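Local coordinates for protein AlyGC (Glaciecola chathamensis, PDB 5GKD) that acts as an alginate lyase of polysaccharide lyase family 6, expected to cleave the polysaccharide by beta-elimination, at residues Gly83-Thr87 / Gly88-Ala92; Leu154-Glu157 / Ser158-Gln161. All coordinates share one frame; numbering follows the deposited sequence.

Interaction 1 (Gly83-Thr87 / Gly88-Ala92); sequences GYTPT and GEVIA
T85 and E89 meet where the chain of this parallel beta-helix rounds the loop between strands 73-81 and 89-92, and an ST turn at T85 sets the bend. The CB of T85 points at the returning chain and lies 3.4 Å from the carbonyl O of E89. With chi1 at -179°, OG1 stands opposite its own backbone N, and that places the hydroxyl to work in two directions. It donates to O of E89, with OG1 and O 2.7 Å apart, approaching from above the carbonyl plane rather than within it. It also accepts from the backbone N of T87, the N to OG1 distance being 3.2 Å and the bond fairly straight at 158°; this is the ST turn itself. N65, on the preceding coil at the start of strand 65-69, adds a weak hydrogen bond to OG1. The other branch, CG2, packs against the backbone of E89 and meets CG2 of V90 at 3.8 Å, a small apolar touch beside the polar one. V90 in turn lies on I111 and W125, so it faces the interior where the chain turns its corner.

T87 and E89, both partly exposed, are joined more loosely; K475 of the second subunit packs on P86 and T87. The carboxylate of E89 is brought round by a bend at chi2 (80°), and a single water bridges the gap: it lies 2.8 Å from OG1 of T87 and gives a hydrogen to OE1 of E89, 3.0 Å from that oxygen.

Interaction 2 (Leu154-Glu157 / Ser158-Gln161); sequences LTTE and SSQQ
Q160 reaches back along the loop to L154, and its amide closes the loop: NE2 donates to O of L154 at 3.0 Å, nearly straight at 172°. Its CG lies beside the backbone N (chi1 -62°) and the chain then runs extended, which carries the amide back to L154. The carbonyl oxygen lies in the plane of the Q160 amide, while the donor is tilted from the plane of the carbonyl.

Among backbone bonds, N of S159 gives to O of T156 at 2.9 Å. N of Q160 is shared weakly between O of T156 and O of E157, and OG1 of T156 takes a weak bond from N of S158.

Water supplies a further link, lying 2.6 Å from OG1 of T156 and 2.8 Å from OG of S159; that serine oxygen also bonds to the backbone N of G130.

Two van der Waals contacts between carbon and oxygen add to this. CD2 of L154 sits 3.4 Å from O of S159, and OE1 of Q160 lies 3.5 Å from CA of E157, whose side chain crosses that of Q160 at about a right angle.

The guanidinium of R131 hydrogen-bonds to O of E157 and O of Q160. By their backbone bonds, two overlapping beta turns, 156-159 and the weakly closed 157-160, shape this strand-linking loop of the parallel beta-helix.

From the N terminus, the chain leaves strand 73-81 and interaction 1 closes the short loop that delivers it into strand 89-92. Two coils on, the chain leaves strand 150-152, which runs parallel to 89-92 in the same run of strands, and interaction 2 folds the loop that leads toward strand 165-167. The two contacts follow in series, neither nested nor crossed, with centres about 22 Å apart and nearest atoms about 10 Å apart. One therefore shapes the way into that face of the beta-helix and the other the way out. Residues 83-92 reach strands 35-41 and 124-128, whereas 154-161 reaches strand 99-102 and the loop at G130 and R131.

Interaction 1 (Gly83-Thr87 / Gly88-Ala92)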
# COMPACT_ATOMS: atom_id res chain seq x y z
N GLY A 83 9.17 13.97 15.01
CA GLY A 83 10.02 12.87 14.59
C GLY A 83 9.50 11.54 15.08
O GLY A 83 8.31 11.38 15.36
N TYR A 84 10.40 10.56 15.14
CA TYR A 84 10.07 9.22 15.58
C TYR A 84 11.36 8.42 15.71
O TYR A 84 12.33 8.67 14.99
CB TYR A 84 9.08 8.53 14.63
CG TYR A 84 9.52 8.49 13.18
CD1 TYR A 84 9.29 9.56 12.33
CD2 TYR A 84 10.15 7.38 12.66
CE1 TYR A 84 9.68 9.52 11.02
CE2 TYR A 84 10.55 7.34 11.34
CZ TYR A 84 10.31 8.42 10.53
OH TYR A 84 10.70 8.39 9.22
N THR A 85 11.37 7.48 16.65
CA THR A 85 12.60 6.76 16.93
C THR A 85 12.95 5.84 15.76
O THR A 85 12.07 5.18 15.20
CB THR A 85 12.48 5.93 18.21
OG1 THR A 85 13.74 5.27 18.42
CG2 THR A 85 11.36 4.88 18.12
N PRO A 86 14.22 5.80 15.36
CA PRO A 86 14.65 4.82 14.35
C PRO A 86 14.84 3.42 14.91
O PRO A 86 15.04 2.48 14.12
CB PRO A 86 15.97 5.41 13.86
CG PRO A 86 16.51 6.07 15.06
CD PRO A 86 15.34 6.64 15.81
N THR A 87 14.80 3.23 16.23
CA THR A 87 14.96 1.90 16.81
C THR A 87 13.59 1.38 17.26
O THR A 87 12.54 1.81 16.76
CB THR A 87 15.99 1.92 17.95
OG1 THR A 87 15.56 2.79 18.99
CG2 THR A 87 17.35 2.41 17.45
N GLY A 88 13.61 0.45 18.21
CA GLY A 88 12.37 -0.09 18.72
C GLY A 88 11.68 0.78 19.74
O GLY A 88 10.50 0.56 20.02
N GLU A 89 12.39 1.77 20.29
CA GLU A 89 11.88 2.53 21.43
C GLU A 89 12.39 3.96 21.37
O GLU A 89 13.51 4.21 20.93
CB GLU A 89 12.32 1.94 22.78
CG GLU A 89 12.30 0.44 22.89
CD GLU A 89 13.50 -0.23 22.26
OE1 GLU A 89 14.60 0.37 22.25
OE2 GLU A 89 13.33 -1.37 21.79
N VAL A 90 11.58 4.89 21.87
CA VAL A 90 12.04 6.27 22.03
C VAL A 90 12.93 6.41 23.25
O VAL A 90 14.03 6.96 23.17
CB VAL A 90 10.83 7.22 22.12
CG1 VAL A 90 11.32 8.66 22.21
CG2 VAL A 90 9.93 7.01 20.94
N ILE A 91 12.45 5.94 24.41
CA ILE A 91 13.18 5.98 25.68
C ILE A 91 13.32 4.56 26.20
O ILE A 91 12.31 3.89 26.46
CB ILE A 91 12.47 6.84 26.72
CG1 ILE A 91 12.27 8.27 26.23
CG2 ILE A 91 13.25 6.83 28.04
CD1 ILE A 91 11.53 9.11 27.24
N ALA A 92 14.55 4.11 26.41
CA ALA A 92 14.81 2.77 26.92
C ALA A 92 15.78 2.84 28.09
O ALA A 92 16.80 3.53 28.03
CB ALA A 92 15.40 1.86 25.85
O HOH W 1 16.77 2.25 21.40

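Interaction 2 (Leu154-Glu157 / Ser158-Gln161)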
# COMPACT_ATOMS: atom_id res chain seq x y z
N LEU A 154 10.56 -7.83 31.25
CA LEU A 154 10.93 -8.78 32.28
C LEU A 154 11.78 -9.90 31.70
O LEU A 154 11.76 -11.03 32.20
CB LEU A 154 9.69 -9.35 32.94
CG LEU A 154 8.83 -8.28 33.59
CD1 LEU A 154 7.51 -8.91 34.00
CD2 LEU A 154 9.56 -7.69 34.77
N THR A 155 12.53 -9.61 30.65
CA THR A 155 13.04 -10.70 29.83
C THR A 155 14.16 -11.47 30.51
O THR A 155 14.37 -12.63 30.17
CB THR A 155 13.46 -10.16 28.46
OG1 THR A 155 14.26 -9.00 28.61
CG2 THR A 155 12.23 -9.76 27.70
N THR A 156 14.84 -10.88 31.48
CA THR A 156 15.78 -11.62 32.31
C THR A 156 15.50 -11.31 33.77
O THR A 156 14.83 -10.33 34.11
CB THR A 156 17.27 -11.30 31.99
OG1 THR A 156 17.64 -10.03 32.53
CG2 THR A 156 17.51 -11.26 30.49
N GLU A 157 16.03 -12.19 34.62
CA GLU A 157 15.94 -12.00 36.06
C GLU A 157 16.48 -10.65 36.50
O GLU A 157 16.04 -10.11 37.52
CB GLU A 157 16.70 -13.13 36.75
CG GLU A 157 16.49 -13.17 38.24
CD GLU A 157 17.18 -14.35 38.89
OE1 GLU A 157 17.45 -14.28 40.11
OE2 GLU A 157 17.47 -15.35 38.19
N SER A 158 17.44 -10.08 35.75
CA SER A 158 17.96 -8.75 36.08
C SER A 158 16.92 -7.65 35.94
O SER A 158 17.11 -6.57 36.51
CB SER A 158 19.16 -8.41 35.19
OG SER A 158 20.16 -9.40 35.31
N SER A 159 15.86 -7.89 35.18
CA SER A 159 14.77 -6.94 35.01
C SER A 159 13.51 -7.34 35.79
O SER A 159 12.56 -6.55 35.84
CB SER A 159 14.44 -6.79 33.52
OG SER A 159 15.48 -6.10 32.84
N GLN A 160 13.48 -8.53 36.37
CA GLN A 160 12.39 -8.96 37.22
C GLN A 160 12.61 -8.43 38.64
O GLN A 160 13.66 -7.87 38.95
CB GLN A 160 12.28 -10.48 37.19
CG GLN A 160 11.96 -11.01 35.80
CD GLN A 160 12.35 -12.47 35.64
OE1 GLN A 160 12.66 -13.13 36.62
NE2 GLN A 160 12.35 -12.95 34.42
N GLN A 161 11.60 -8.58 39.48
CA GLN A 161 11.64 -8.09 40.87
C GLN A 161 12.20 -6.67 40.92
O GLN A 161 13.15 -6.37 41.66
CB GLN A 161 12.44 -9.04 41.76
CG GLN A 161 11.96 -10.47 41.68
CD GLN A 161 12.72 -11.39 42.59
OE1 GLN A 161 12.73 -11.19 43.80
NE2 GLN A 161 13.37 -12.40 42.01
O HOH W 2 16.52 -8.09 31.22
O HOH W 3 20.74 -9.62 31.93